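Local coordinates for McyG protein (Microcystis aeruginosa PCC 7806, PDB 4R0M) that probably activates phenylpropanoid-type acids as acyl-adenylates for microcystin assembly, using an adenylation domain that binds phenylalanyl-adenylate, at residues Gly369-Ile374 with Gln391-Ser396. Numbering follows the deposited sequence.
Sequences GATIRI and QIQGNS
R373 reaches across to Q391 and grips OE1 with two nitrogens: NE and NH2 each donate to OE1, both at 2.9 Å. OE1 sits at the edge of the guanidinium, in its plane, and the two flat groups are nearly coplanar, 22° apart. With CG between the backbone N and the carbonyl carbon (chi1 71°) and the chain extended to NE, R373 slants across the Q391 side chain. Q391 NE2 is held in turn by T418 and N379, which fixes the turn of the amide, while W416 makes a cation-pi contact with R373. An alanine in place of R373 would probably leave OE1 without both donors and W416 without its cation. The backbones of R373 and Q391 form an antiparallel hydrogen-bonded pair, as do those of T371 and Q393, whose side chains run side by side on the same face as R373. On the other face, I372 CG2 meets I392 CG2 at 3.6 Å; I343 and T344 of strand 341-345 pack against this face. The side chain of I392 lies about 8 Å from the bound phenylalanyl-adenylate. The antiparallel strands 370-375 and 388-394 belong to the antiparallel sheet that strand 388-394 also shares with strand 416-419 in the adenylation domain, an ANL-family fold.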
loop_
_atom_site.group_PDB
_atom_site.type_symbol
_atom_site.label_atom_id
_atom_site.label_comp_id
_atom_site.label_asym_id
_atom_site.label_seq_id
_atom_site.Cartn_x
_atom_site.Cartn_y
_atom_site.Cartn_z
ATOM N N GLY A 369 -2.053 -22.195 4.730
ATOM C CA GLY A 369 -2.465 -21.688 6.037
ATOM C C GLY A 369 -3.676 -20.774 5.974
ATOM O O GLY A 369 -4.312 -20.508 6.994
ATOM N N ALA A 370 -4.001 -20.299 4.774
ATOM C CA ALA A 370 -5.078 -19.331 4.591
ATOM C C ALA A 370 -6.296 -19.917 3.879
ATOM O O ALA A 370 -6.166 -20.773 3.000
ATOM C CB ALA A 370 -4.565 -18.108 3.845
ATOM N N THR A 371 -7.475 -19.439 4.270
ATOM C CA THR A 371 -8.730 -19.799 3.614
ATOM C C THR A 371 -9.529 -18.537 3.292
ATOM O O THR A 371 -9.633 -17.633 4.124
ATOM C CB THR A 371 -9.581 -20.742 4.492
ATOM O OG1 THR A 371 -8.745 -21.763 5.052
ATOM C CG2 THR A 371 -10.693 -21.393 3.673
ATOM N N ILE A 372 -10.076 -18.478 2.081
ATOM C CA ILE A 372 -10.918 -17.354 1.657
ATOM C C ILE A 372 -12.291 -17.831 1.175
ATOM O O ILE A 372 -12.430 -18.958 0.689
ATOM C CB ILE A 372 -10.235 -16.472 0.580
ATOM C CG1 ILE A 372 -9.989 -17.255 -0.716
ATOM C CG2 ILE A 372 -8.934 -15.882 1.111
ATOM C CD1 ILE A 372 -9.550 -16.391 -1.881
ATOM N N ARG A 373 -13.301 -16.973 1.319
ATOM C CA ARG A 373 -14.660 -17.290 0.873
ATOM C C ARG A 373 -15.457 -16.054 0.439
ATOM O O ARG A 373 -15.151 -14.925 0.836
ATOM C CB ARG A 373 -15.422 -18.074 1.952
ATOM C CG ARG A 373 -15.816 -17.267 3.179
ATOM C CD ARG A 373 -16.578 -18.123 4.174
ATOM N NE ARG A 373 -17.256 -17.316 5.186
ATOM C CZ ARG A 373 -17.949 -17.812 6.208
ATOM N NH1 ARG A 373 -18.061 -19.126 6.373
ATOM N NH2 ARG A 373 -18.531 -16.993 7.071
ATOM N N ILE A 374 -16.478 -16.294 -0.383
ATOM C CA ILE A 374 -17.383 -15.253 -0.862
ATOM C C ILE A 374 -18.794 -15.564 -0.365
ATOM O O ILE A 374 -19.381 -16.586 -0.735
ATOM C CB ILE A 374 -17.363 -15.157 -2.409
ATOM C CG1 ILE A 374 -15.974 -14.742 -2.926
ATOM C CG2 ILE A 374 -18.455 -14.227 -2.924
ATOM C CD1 ILE A 374 -15.517 -13.344 -2.550
ATOM N N GLN A 391 -14.438 -12.820 2.692
ATOM C CA GLN A 391 -14.053 -13.099 4.074
ATOM C C GLN A 391 -12.829 -14.009 4.117
ATOM O O GLN A 391 -12.720 -14.960 3.339
ATOM C CB GLN A 391 -15.220 -13.704 4.859
ATOM C CG GLN A 391 -16.348 -12.719 5.132
ATOM C CD GLN A 391 -17.531 -13.338 5.856
ATOM O OE1 GLN A 391 -17.767 -14.546 5.780
ATOM N NE2 GLN A 391 -18.291 -12.504 6.558
ATOM N N ILE A 392 -11.908 -13.700 5.027
ATOM C CA ILE A 392 -10.611 -14.377 5.087
ATOM C C ILE A 392 -10.290 -14.902 6.489
ATOM O O ILE A 392 -10.774 -14.363 7.487
ATOM C CB ILE A 392 -9.462 -13.459 4.589
ATOM C CG1 ILE A 392 -9.309 -12.217 5.482
ATOM C CG2 ILE A 392 -9.685 -13.057 3.136
ATOM C CD1 ILE A 392 -8.056 -11.407 5.217
ATOM N N GLN A 393 -9.482 -15.959 6.552
ATOM C CA GLN A 393 -9.007 -16.511 7.826
ATOM C C GLN A 393 -7.640 -17.186 7.684
ATOM O O GLN A 393 -7.181 -17.454 6.571
ATOM C CB GLN A 393 -10.031 -17.482 8.435
ATOM C CG GLN A 393 -10.197 -18.797 7.685
ATOM C CD GLN A 393 -11.035 -19.818 8.439
ATOM O OE1 GLN A 393 -11.506 -19.563 9.549
ATOM N NE2 GLN A 393 -11.222 -20.987 7.835
ATOM N N GLY A 394 -6.997 -17.455 8.817
ATOM C CA GLY A 394 -5.684 -18.091 8.838
ATOM C C GLY A 394 -4.725 -17.401 9.787
ATOM O O GLY A 394 -5.000 -16.301 10.273
ATOM N N ASN A 395 -3.591 -18.048 10.038
ATOM C CA ASN A 395 -2.582 -17.535 10.961
ATOM C C ASN A 395 -1.966 -16.196 10.552
ATOM O O ASN A 395 -1.468 -15.463 11.406
ATOM C CB ASN A 395 -1.479 -18.573 11.188
ATOM C CG ASN A 395 -1.929 -19.728 12.066
ATOM O OD1 ASN A 395 -2.920 -19.629 12.789
ATOM N ND2 ASN A 395 -1.191 -20.832 12.009
ATOM N N SER A 396 -2.005 -15.882 9.257
ATOM C CA SER A 396 -1.464 -14.616 8.752
ATOM C C SER A 396 -2.421 -13.435 8.947
ATOM O O SER A 396 -2.015 -12.276 8.828
ATOM C CB SER A 396 -1.063 -14.741 7.280
ATOM O OG SER A 396 -2.198 -14.838 6.436
#